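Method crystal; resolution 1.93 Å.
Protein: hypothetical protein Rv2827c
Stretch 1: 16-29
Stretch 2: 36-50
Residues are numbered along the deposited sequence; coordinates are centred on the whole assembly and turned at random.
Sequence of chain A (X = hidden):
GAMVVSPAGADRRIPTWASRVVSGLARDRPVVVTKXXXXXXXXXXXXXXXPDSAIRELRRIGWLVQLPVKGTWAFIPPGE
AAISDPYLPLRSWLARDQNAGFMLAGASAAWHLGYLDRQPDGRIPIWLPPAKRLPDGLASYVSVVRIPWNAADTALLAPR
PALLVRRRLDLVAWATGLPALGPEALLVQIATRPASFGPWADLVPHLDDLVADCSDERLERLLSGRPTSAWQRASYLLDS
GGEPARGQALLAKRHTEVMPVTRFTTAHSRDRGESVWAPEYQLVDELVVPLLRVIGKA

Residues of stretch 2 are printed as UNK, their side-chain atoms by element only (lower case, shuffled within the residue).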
ATOM      1  N   THR A  16      -4.529 -29.406 -26.859  1.00 24.57           N
ATOM      2  CA  THR A  16      -4.893 -30.620 -26.145  1.00 23.78           C
ATOM      3  C   THR A  16      -3.896 -31.009 -25.058  1.00 23.65           C
ATOM      4  O   THR A  16      -4.306 -31.435 -23.983  1.00 23.65           O
ATOM      5  CB  THR A  16      -5.168 -31.770 -27.131  1.00 23.70           C
ATOM      6  OG1 THR A  16      -6.102 -31.305 -28.120  1.00 24.83           O
ATOM      7  CG2 THR A  16      -5.763 -32.955 -26.431  1.00 23.36           C
ATOM      8  N   TRP A  17      -2.596 -30.832 -25.318  1.00 23.40           N
ATOM      9  CA  TRP A  17      -1.558 -31.137 -24.325  1.00 23.17           C
ATOM     10  C   TRP A  17      -1.802 -30.397 -23.022  1.00 23.27           C
ATOM     11  O   TRP A  17      -1.514 -30.911 -21.945  1.00 23.32           O
ATOM     12  CB  TRP A  17      -0.142 -30.865 -24.879  1.00 24.01           C
ATOM     13  CG  TRP A  17       0.217 -29.394 -25.046  1.00 23.33           C
ATOM     14  CD1 TRP A  17       0.161 -28.643 -26.205  1.00 23.07           C
ATOM     15  CD2 TRP A  17       0.698 -28.521 -24.025  1.00 24.97           C
ATOM     16  NE1 TRP A  17       0.567 -27.354 -25.950  1.00 24.77           N
ATOM     17  CE2 TRP A  17       0.885 -27.245 -24.617  1.00 26.20           C
ATOM     18  CE3 TRP A  17       0.984 -28.688 -22.661  1.00 24.22           C
ATOM     19  CZ2 TRP A  17       1.357 -26.149 -23.895  1.00 25.62           C
ATOM     20  CZ3 TRP A  17       1.435 -27.583 -21.936  1.00 24.47           C
ATOM     21  CH2 TRP A  17       1.629 -26.329 -22.567  1.00 22.09           C
ATOM     22  N   ALA A  18      -2.356 -29.188 -23.128  1.00 23.43           N
ATOM     23  CA  ALA A  18      -2.574 -28.298 -21.977  1.00 23.44           C
ATOM     24  C   ALA A  18      -3.988 -28.388 -21.379  1.00 24.13           C
ATOM     25  O   ALA A  18      -4.320 -27.654 -20.452  1.00 23.56           O
ATOM     26  CB  ALA A  18      -2.273 -26.847 -22.384  1.00 22.99           C
ATOM     27  N   SER A  19      -4.835 -29.248 -21.924  1.00 24.32           N
ATOM     28  CA  SER A  19      -6.249 -29.263 -21.520  1.00 24.94           C
ATOM     29  C   SER A  19      -6.426 -29.474 -20.002  1.00 24.06           C
ATOM     30  O   SER A  19      -7.116 -28.706 -19.326  1.00 22.57           O
ATOM     31  CB  SER A  19      -6.977 -30.360 -22.284  1.00 25.47           C
ATOM     32  OG  SER A  19      -8.366 -30.282 -22.062  1.00 29.67           O
ATOM     33  N   ARG A  20      -5.794 -30.519 -19.454  1.00 22.88           N
ATOM     34  CA  ARG A  20      -5.915 -30.786 -18.029  1.00 23.07           C
ATOM     35  C   ARG A  20      -5.240 -29.723 -17.184  1.00 23.26           C
ATOM     36  O   ARG A  20      -5.716 -29.415 -16.095  1.00 24.48           O
ATOM     37  CB  ARG A  20      -5.384 -32.179 -17.661  1.00 22.79           C
ATOM     38  CG  ARG A  20      -6.233 -33.275 -18.211  1.00 25.18           C
ATOM     39  CD  ARG A  20      -5.936 -34.615 -17.558  1.00 31.07           C
ATOM     40  NE  ARG A  20      -7.084 -35.491 -17.744  1.00 32.63           N
ATOM     41  CZ  ARG A  20      -7.383 -36.068 -18.898  1.00 33.06           C
ATOM     42  NH1 ARG A  20      -6.603 -35.870 -19.957  1.00 34.45           N
ATOM     43  NH2 ARG A  20      -8.460 -36.834 -18.998  1.00 29.42           N
ATOM     44  N   VAL A  21      -4.147 -29.146 -17.685  1.00 22.78           N
ATOM     45  CA  VAL A  21      -3.441 -28.106 -16.943  1.00 22.24           C
ATOM     46  C   VAL A  21      -4.332 -26.872 -16.816  1.00 21.62           C
ATOM     47  O   VAL A  21      -4.527 -26.330 -15.709  1.00 20.86           O
ATOM     48  CB  VAL A  21      -2.125 -27.718 -17.618  1.00 23.08           C
ATOM     49  CG1 VAL A  21      -1.404 -26.673 -16.799  1.00 23.83           C
ATOM     50  CG2 VAL A  21      -1.245 -28.937 -17.779  1.00 24.56           C
ATOM     51  N   VAL A  22      -4.911 -26.454 -17.936  1.00 20.00           N
ATOM     52  CA  VAL A  22      -5.796 -25.296 -17.917  1.00 19.92           C
ATOM     53  C   VAL A  22      -7.051 -25.600 -17.105  1.00 19.51           C
ATOM     54  O   VAL A  22      -7.489 -24.754 -16.314  1.00 20.64           O
ATOM     55  CB  VAL A  22      -6.121 -24.830 -19.356  1.00 20.45           C
ATOM     56  CG1 VAL A  22      -7.176 -23.724 -19.354  1.00 20.84           C
ATOM     57  CG2 VAL A  22      -4.819 -24.359 -20.052  1.00 20.56           C
ATOM     58  N   SER A  23      -7.631 -26.793 -17.282  1.00 19.31           N
ATOM     59  CA  SER A  23      -8.862 -27.160 -16.555  1.00 20.12           C
ATOM     60  C   SER A  23      -8.629 -27.193 -15.051  1.00 20.12           C
ATOM     61  O   SER A  23      -9.490 -26.793 -14.260  1.00 20.14           O
ATOM     62  CB  SER A  23      -9.426 -28.500 -17.044  1.00 20.38           C
ATOM     63  OG  SER A  23     -10.123 -28.312 -18.272  1.00 24.96           O
ATOM     64  N   GLY A  24      -7.451 -27.650 -14.652  1.00 19.69           N
ATOM     65  CA  GLY A  24      -7.105 -27.704 -13.232  1.00 19.72           C
ATOM     66  C   GLY A  24      -6.947 -26.325 -12.608  1.00 20.29           C
ATOM     67  O   GLY A  24      -7.358 -26.102 -11.457  1.00 21.00           O
ATOM     68  N   LEU A  25      -6.276 -25.430 -13.328  1.00 19.32           N
ATOM     69  CA  LEU A  25      -6.149 -24.024 -12.927  1.00 18.20           C
ATOM     70  C   LEU A  25      -7.519 -23.340 -12.935  1.00 17.23           C
ATOM     71  O   LEU A  25      -7.829 -22.558 -12.041  1.00 17.48           O
ATOM     72  CB  LEU A  25      -5.169 -23.297 -13.858  1.00 17.62           C
ATOM     73  CG  LEU A  25      -3.687 -23.632 -13.607  1.00 19.86           C
ATOM     74  CD1 LEU A  25      -2.791 -23.131 -14.777  1.00 21.64           C
ATOM     75  CD2 LEU A  25      -3.217 -23.077 -12.301  1.00 18.70           C
ATOM     76  N   ALA A  26      -8.349 -23.655 -13.936  1.00 16.27           N
ATOM     77  CA  ALA A  26      -9.721 -23.112 -13.989  1.00 16.78           C
ATOM     78  C   ALA A  26     -10.574 -23.572 -12.777  1.00 16.90           C
ATOM     79  O   ALA A  26     -11.386 -22.795 -12.243  1.00 17.28           O
ATOM     80  CB  ALA A  26     -10.378 -23.531 -15.275  1.00 16.29           C
ATOM     81  N   ARG A  27     -10.390 -24.819 -12.335  1.00 17.05           N
ATOM     82  CA  ARG A  27     -11.110 -25.327 -11.160  1.00 18.35           C
ATOM     83  C   ARG A  27     -10.589 -24.688  -9.861  1.00 19.30           C
ATOM     84  O   ARG A  27     -11.370 -24.321  -8.962  1.00 18.80           O
ATOM     85  CB  ARG A  27     -11.016 -26.870 -11.052  1.00 18.31           C
ATOM     86  CG  ARG A  27     -12.046 -27.659 -11.866  1.00 23.97           C
ATOM     87  CD  ARG A  27     -12.042 -29.152 -11.501  1.00 24.35           C
ATOM     88  NE  ARG A  27     -10.677 -29.684 -11.412  1.00 24.87           N
ATOM     89  CZ  ARG A  27     -10.007 -30.219 -12.420  1.00 28.14           C
ATOM     90  NH1 ARG A  27     -10.581 -30.330 -13.624  1.00 29.77           N
ATOM     91  NH2 ARG A  27      -8.757 -30.650 -12.217  1.00 29.23           N
ATOM     92  N   ASP A  28      -9.265 -24.588  -9.760  1.00 18.89           N
ATOM     93  CA  ASP A  28      -8.612 -24.234  -8.496  1.00 19.82           C
ATOM     94  C   ASP A  28      -8.435 -22.732  -8.291  1.00 19.89           C
ATOM     95  O   ASP A  28      -8.413 -22.244  -7.149  1.00 19.65           O
ATOM     96  CB  ASP A  28      -7.239 -24.923  -8.408  1.00 18.94           C
ATOM     97  CG  ASP A  28      -7.350 -26.435  -8.334  1.00 22.95           C
ATOM     98  OD1 ASP A  28      -8.469 -26.935  -8.108  1.00 24.13           O
ATOM     99  OD2 ASP A  28      -6.313 -27.113  -8.481  1.00 23.75           O
ATOM    100  N   ARG A  29      -8.286 -22.010  -9.401  1.00 20.75           N
ATOM    101  CA  ARG A  29      -8.152 -20.540  -9.382  1.00 21.34           C
ATOM    102  C   ARG A  29      -7.153 -20.067  -8.314  1.00 20.84           C
ATOM    103  O   ARG A  29      -7.551 -19.336  -7.390  1.00 20.11           O
ATOM    104  CB  ARG A  29      -9.501 -19.842  -9.151  1.00 21.35           C
ATOM    105  CG  ARG A  29     -10.677 -20.232 -10.080  1.00 24.23           C
ATOM    106  CD  ARG A  29     -10.587 -19.481 -11.367  1.00 22.12           C
ATOM    107  NE  ARG A  29     -11.518 -19.917 -12.413  1.00 20.81           N
ATOM    108  CZ  ARG A  29     -12.422 -19.115 -12.964  1.00 22.15           C
ATOM    109  NH1 ARG A  29     -12.521 -17.853 -12.562  1.00 16.93           N
ATOM    110  NH2 ARG A  29     -13.198 -19.555 -13.950  1.00 17.03           N
ATOM    111  N   UNK A  36       6.692 -23.864  -9.682  1.00 20.69           N
ATOM    112  CA  UNK A  36       6.614 -25.174  -9.053  1.00 20.77           C
ATOM    113  C   UNK A  36       5.210 -25.738  -9.142  1.00 21.37           C
ATOM    114  O   UNK A  36       5.037 -26.945  -9.314  1.00 22.11           O
ATOM    115  o   UNK A  36       7.930 -22.376  -7.733  1.00 24.52           O
ATOM    116  o   UNK A  36       9.863 -22.795  -6.841  1.00 24.54           O
ATOM    117  c   UNK A  36       8.499 -24.706  -7.337  1.00 24.27           C
ATOM    118  c   UNK A  36       7.023 -25.079  -7.583  1.00 20.90           C
ATOM    119  c   UNK A  36       8.776 -23.184  -7.304  1.00 25.35           C
ATOM    120  N   UNK A  37       4.209 -24.870  -8.983  1.00 21.52           N
ATOM    121  CA  UNK A  37       2.809 -25.251  -9.091  1.00 21.88           C
ATOM    122  C   UNK A  37       2.517 -25.694 -10.526  1.00 21.67           C
ATOM    123  O   UNK A  37       1.875 -26.721 -10.766  1.00 22.35           O
ATOM    124  c   UNK A  37       1.916 -24.052  -8.681  1.00 21.65           C
ATOM    125  o   UNK A  37      -0.401 -23.369  -8.812  1.00 28.05           O
ATOM    126  o   UNK A  37      -0.002 -25.524  -8.799  1.00 36.15           O
ATOM    127  c   UNK A  37       0.403 -24.341  -8.774  1.00 28.18           C
ATOM    128  N   UNK A  38       2.969 -24.924 -11.494  1.00 21.30           N
ATOM    129  CA  UNK A  38       2.770 -25.325 -12.885  1.00 21.22           C
ATOM    130  C   UNK A  38       3.498 -26.626 -13.216  1.00 19.93           C
ATOM    131  O   UNK A  38       2.932 -27.485 -13.893  1.00 20.43           O
ATOM    132  c   UNK A  38       1.164 -23.866 -15.331  1.00 27.18           C
ATOM    133  c   UNK A  38       3.438 -24.228 -16.325  1.00 37.55           C
ATOM    134  c   UNK A  38       3.185 -24.210 -13.860  1.00 22.17           C
ATOM    135  c   UNK A  38       2.533 -24.546 -15.202  1.00 28.28           C
ATOM    136  N   UNK A  39       4.742 -26.779 -12.747  1.00 19.96           N
ATOM    137  CA  UNK A  39       5.519 -28.013 -12.981  1.00 19.50           C
ATOM    138  C   UNK A  39       4.771 -29.265 -12.489  1.00 19.43           C
ATOM    139  O   UNK A  39       4.704 -30.279 -13.198  1.00 19.85           O
ATOM    140  o   UNK A  39       7.675 -26.846 -12.840  1.00 18.43           O
ATOM    141  c   UNK A  39       6.934 -27.953 -12.307  1.00 19.35           C
ATOM    142  c   UNK A  39       7.725 -29.213 -12.570  1.00 18.76           C
ATOM    143  N   UNK A  40       4.238 -29.197 -11.268  1.00 19.86           N
ATOM    144  CA  UNK A  40       3.483 -30.279 -10.674  1.00 19.86           C
ATOM    145  C   UNK A  40       2.210 -30.572 -11.479  1.00 19.64           C
ATOM    146  O   UNK A  40       1.874 -31.723 -11.706  1.00 18.75           O
ATOM    147  n   UNK A  40       1.833 -33.290  -8.131  1.00 35.81           N
ATOM    148  c   UNK A  40       2.723 -32.359  -8.478  1.00 35.96           C
ATOM    149  o   UNK A  40       3.896 -32.631  -8.761  1.00 37.78           O
ATOM    150  c   UNK A  40       2.222 -30.930  -8.489  1.00 24.78           C
ATOM    151  c   UNK A  40       3.147 -29.943  -9.211  1.00 21.07           C
ATOM    152  N   UNK A  41       1.516 -29.529 -11.912  1.00 19.38           N
ATOM    153  CA  UNK A  41       0.287 -29.686 -12.688  1.00 20.17           C
ATOM    154  C   UNK A  41       0.576 -30.315 -14.071  1.00 20.60           C
ATOM    155  O   UNK A  41      -0.210 -31.113 -14.586  1.00 20.19           O
ATOM    156  c   UNK A  41      -1.677 -26.427 -11.851  1.00 22.11           C
ATOM    157  n   UNK A  41      -2.298 -25.930 -10.621  1.00 19.53           N
ATOM    158  n   UNK A  41      -4.301 -27.077 -10.881  1.00 25.42           N
ATOM    159  n   UNK A  41      -3.979 -25.726  -9.072  1.00 24.18           N
ATOM    160  c   UNK A  41      -0.375 -28.324 -12.890  1.00 19.50           C
ATOM    161  c   UNK A  41      -0.995 -27.773 -11.611  1.00 21.68           C
ATOM    162  c   UNK A  41      -3.520 -26.250 -10.196  1.00 23.44           C
ATOM    163  N   UNK A  42       1.707 -29.974 -14.670  1.00 21.83           N
ATOM    164  CA  UNK A  42       2.080 -30.638 -15.920  1.00 23.19           C
ATOM    165  C   UNK A  42       2.230 -32.143 -15.727  1.00 24.47           C
ATOM    166  O   UNK A  42       1.659 -32.932 -16.496  1.00 24.93           O
ATOM    167  c   UNK A  42       3.182 -28.643 -17.056  1.00 24.36           C
ATOM    168  c   UNK A  42       4.578 -28.075 -17.269  1.00 28.05           C
ATOM    169  c   UNK A  42       3.373 -30.049 -16.482  1.00 23.81           C
ATOM    170  c   UNK A  42       2.414 -28.739 -18.359  1.00 22.39           C
ATOM    171  N   UNK A  43       2.991 -32.525 -14.701  1.00 25.37           N
ATOM    172  CA  UNK A  43       3.250 -33.934 -14.355  1.00 27.32           C
ATOM    173  C   UNK A  43       1.947 -34.675 -14.103  1.00 27.51           C
ATOM    174  O   UNK A  43       1.729 -35.758 -14.654  1.00 28.59           O
ATOM    175  c   UNK A  43       4.370 -35.495 -12.678  1.00 33.01           C
ATOM    176  o   UNK A  43       5.446 -33.453 -13.393  1.00 28.02           O
ATOM    177  c   UNK A  43       4.165 -34.034 -13.101  1.00 27.78           C
ATOM    178  N   UNK A  44       1.092 -34.088 -13.273  1.00 27.16           N
ATOM    179  CA  UNK A  44      -0.240 -34.628 -12.985  1.00 27.88           C
ATOM    180  C   UNK A  44      -1.096 -34.876 -14.220  1.00 27.28           C
ATOM    181  O   UNK A  44      -1.888 -35.816 -14.240  1.00 27.60           O
ATOM    182  c   UNK A  44      -1.318 -32.923  -9.670  1.00 45.61           C
ATOM    183  o   UNK A  44      -0.940 -32.909  -8.474  1.00 46.38           O
ATOM    184  c   UNK A  44      -0.482 -33.737 -10.650  1.00 31.88           C
ATOM    185  o   UNK A  44      -2.335 -32.300 -10.082  1.00 45.14           O
ATOM    186  c   UNK A  44      -0.998 -33.683 -12.063  1.00 27.58           C
ATOM    187  N   UNK A  45      -0.935 -34.028 -15.231  1.00 25.99           N
ATOM    188  CA  UNK A  45      -1.709 -34.113 -16.483  1.00 25.49           C
ATOM    189  C   UNK A  45      -1.162 -35.186 -17.435  1.00 25.26           C
ATOM    190  O   UNK A  45      -1.749 -35.429 -18.501  1.00 26.00           O
ATOM    191  c   UNK A  45      -1.731 -32.761 -17.186  1.00 23.48           C
ATOM    192  N   UNK A  46      -0.036 -35.791 -17.062  1.00 24.55           N
ATOM    193  CA  UNK A  46       0.633 -36.799 -17.886  1.00 24.52           C
ATOM    194  C   UNK A  46       1.373 -36.093 -19.010  1.00 24.42           C
ATOM    195  O   UNK A  46       1.725 -36.696 -20.014  1.00 23.17           O
ATOM    196  N   UNK A  47       1.601 -34.795 -18.813  1.00 24.06           N
ATOM    197  CA  UNK A  47       2.318 -33.975 -19.768  1.00 25.08           C
ATOM    198  C   UNK A  47       3.803 -33.986 -19.467  1.00 25.14           C
ATOM    199  O   UNK A  47       4.232 -33.580 -18.382  1.00 26.21           O
ATOM    200  s   UNK A  47       2.641 -31.565 -21.001  1.00 27.67           S
ATOM    201  c   UNK A  47       1.780 -32.534 -19.764  1.00 24.78           C
ATOM    202  N   UNK A  48       4.595 -34.447 -20.428  1.00 25.76           N
ATOM    203  CA  UNK A  48       6.038 -34.548 -20.233  1.00 26.46           C
ATOM    204  C   UNK A  48       6.817 -33.373 -20.802  1.00 27.03           C
ATOM    205  O   UNK A  48       8.038 -33.456 -20.979  1.00 26.26           O
ATOM    206  N   UNK A  49       6.113 -32.290 -21.111  1.00 27.32           N
ATOM    207  CA  UNK A  49       6.752 -31.049 -21.570  1.00 28.81           C
ATOM    208  C   UNK A  49       7.700 -30.451 -20.550  1.00 28.91           C
ATOM    209  O   UNK A  49       7.417 -30.463 -19.347  1.00 29.16           O
ATOM    210  c   UNK A  49       5.704 -29.984 -21.885  1.00 28.12           C
ATOM    211  c   UNK A  49       5.214 -30.024 -23.271  1.00 33.33           C
ATOM    212  n   UNK A  49       4.105 -27.310 -26.730  1.00 47.03           N
ATOM    213  n   UNK A  49       5.644 -26.452 -25.251  1.00 44.98           N
ATOM    214  n   UNK A  49       5.086 -28.690 -25.230  1.00 46.51           N
ATOM    215  c   UNK A  49       5.964 -29.043 -24.136  1.00 39.33           C
ATOM    216  c   UNK A  49       4.949 -27.479 -25.732  1.00 44.96           C
ATOM    217  N   UNK A  50       8.817 -29.921 -21.043  1.00 29.20           N
ATOM    218  CA  UNK A  50       9.681 -29.082 -20.224  1.00 29.34           C
ATOM    219  C   UNK A  50       8.816 -27.960 -19.637  1.00 28.80           C
ATOM    220  O   UNK A  50       8.065 -27.320 -20.384  1.00 28.39           O
ATOM    221  c   UNK A  50      10.788 -28.497 -21.087  1.00 29.48           C
ATOM    222  o   UNK A  50      12.366 -27.865 -19.427  1.00 35.17           O
ATOM    223  c   UNK A  50      11.612 -27.472 -20.344  1.00 33.15           C
ATOM    224  o   UNK A  50      11.494 -26.277 -20.683  1.00 35.94           O
TER
HETATM  225  O   HOH W   1      -3.481 -34.617 -20.214  1.00 29.38           O
HETATM  226  O   HOH W   2      -3.805 -28.304 -13.454  1.00 30.58           O

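Position 36 has three side-chain carbons, the last carrying two oxygens, and lies far from stretch 1: Glu36, a charged residue suited to an exposed helix face. Position 37 has two carbons, the second bearing two oxygens, so it is Asp37; its carboxylate end comes nearer to stretch 1 than its CB direction suggests. Position 38 has four carbons forked at the second, packed against Val21 and Leu25: Leu38, whose CD1 lies 4.1 Å from Val21 CG1, apolar against apolar.

Position 39 carries one oxygen and one carbon on its CB, out of reach of stretch 1: Thr39, whose hydroxyl hydrogen-bonds a residue just outside the stretch. Position 40 has three carbons, the third with one oxygen and one nitrogen, hence Gln40, also remote and exposed.

Position 41 shows three carbons, a nitrogen, then a carbon with two more nitrogens; this long chain enters a hole formed by Val21, Gly24, Leu25 and Asp28, reaching the Asp28 carboxylate. This is Arg41. Its NH2 donates to Asp28 OD2 at 2.8 Å in a salt bridge, while its NE bonds Asp37 OD1 at 3.0 Å, so two carboxylates, from different stretches, hold the one guanidinium. Leu25 CD2 covers a face of that group, 3.4 Å from Arg41 NE. An ideal CB on Gly24 would sit 3.0 Å from Arg41 NH1, a clash that glycine avoids.

Position 42, four carbons forked at the second, packs against Val21 and the edge of the Trp17 ring: Leu42, its CD2 3.7 Å from Val21 CG2. Position 43, with one oxygen and one carbon on CB, is Thr43, out of reach of stretch 1. Position 44, three carbons and two terminal oxygens, is Glu44, whose OE2 accepts from Gln40 NE2 at 2.8 Å.

Position 45 has a single carbon; its CB lies 3.7 Å from Arg20 CB: Ala45, small enough for a close backbone approach. Position 46 has no side chain and positive phi in a Schellman motif, which favours Gly46. Position 47 is a carbon then a sulfur, the sulfur 3.7 Å from Trp17 CE3: Cys47, compact enough to fit beside the ring. Position 48 lacks a side chain: Gly48, although a CB would have room. Position 49 has three carbons, a nitrogen and a carbon with two nitrogens, this flat end stacked on Trp17: Arg49, a cation-pi partner. Position 50, two carbons and two oxygens, is Asp50, an N-cap for the following helix.

The helix axes cross at 125°, and the two stretches bury 593 Å² between them, both sides summed. Val21 anchors an apolar centre with Leu38, Leu42 and Ala45, flanked by the Arg41–Asp28 salt bridge and the Trp17–Arg49 stack.

Stretch 2 36-50: EDLTQRLTEAGCGRD
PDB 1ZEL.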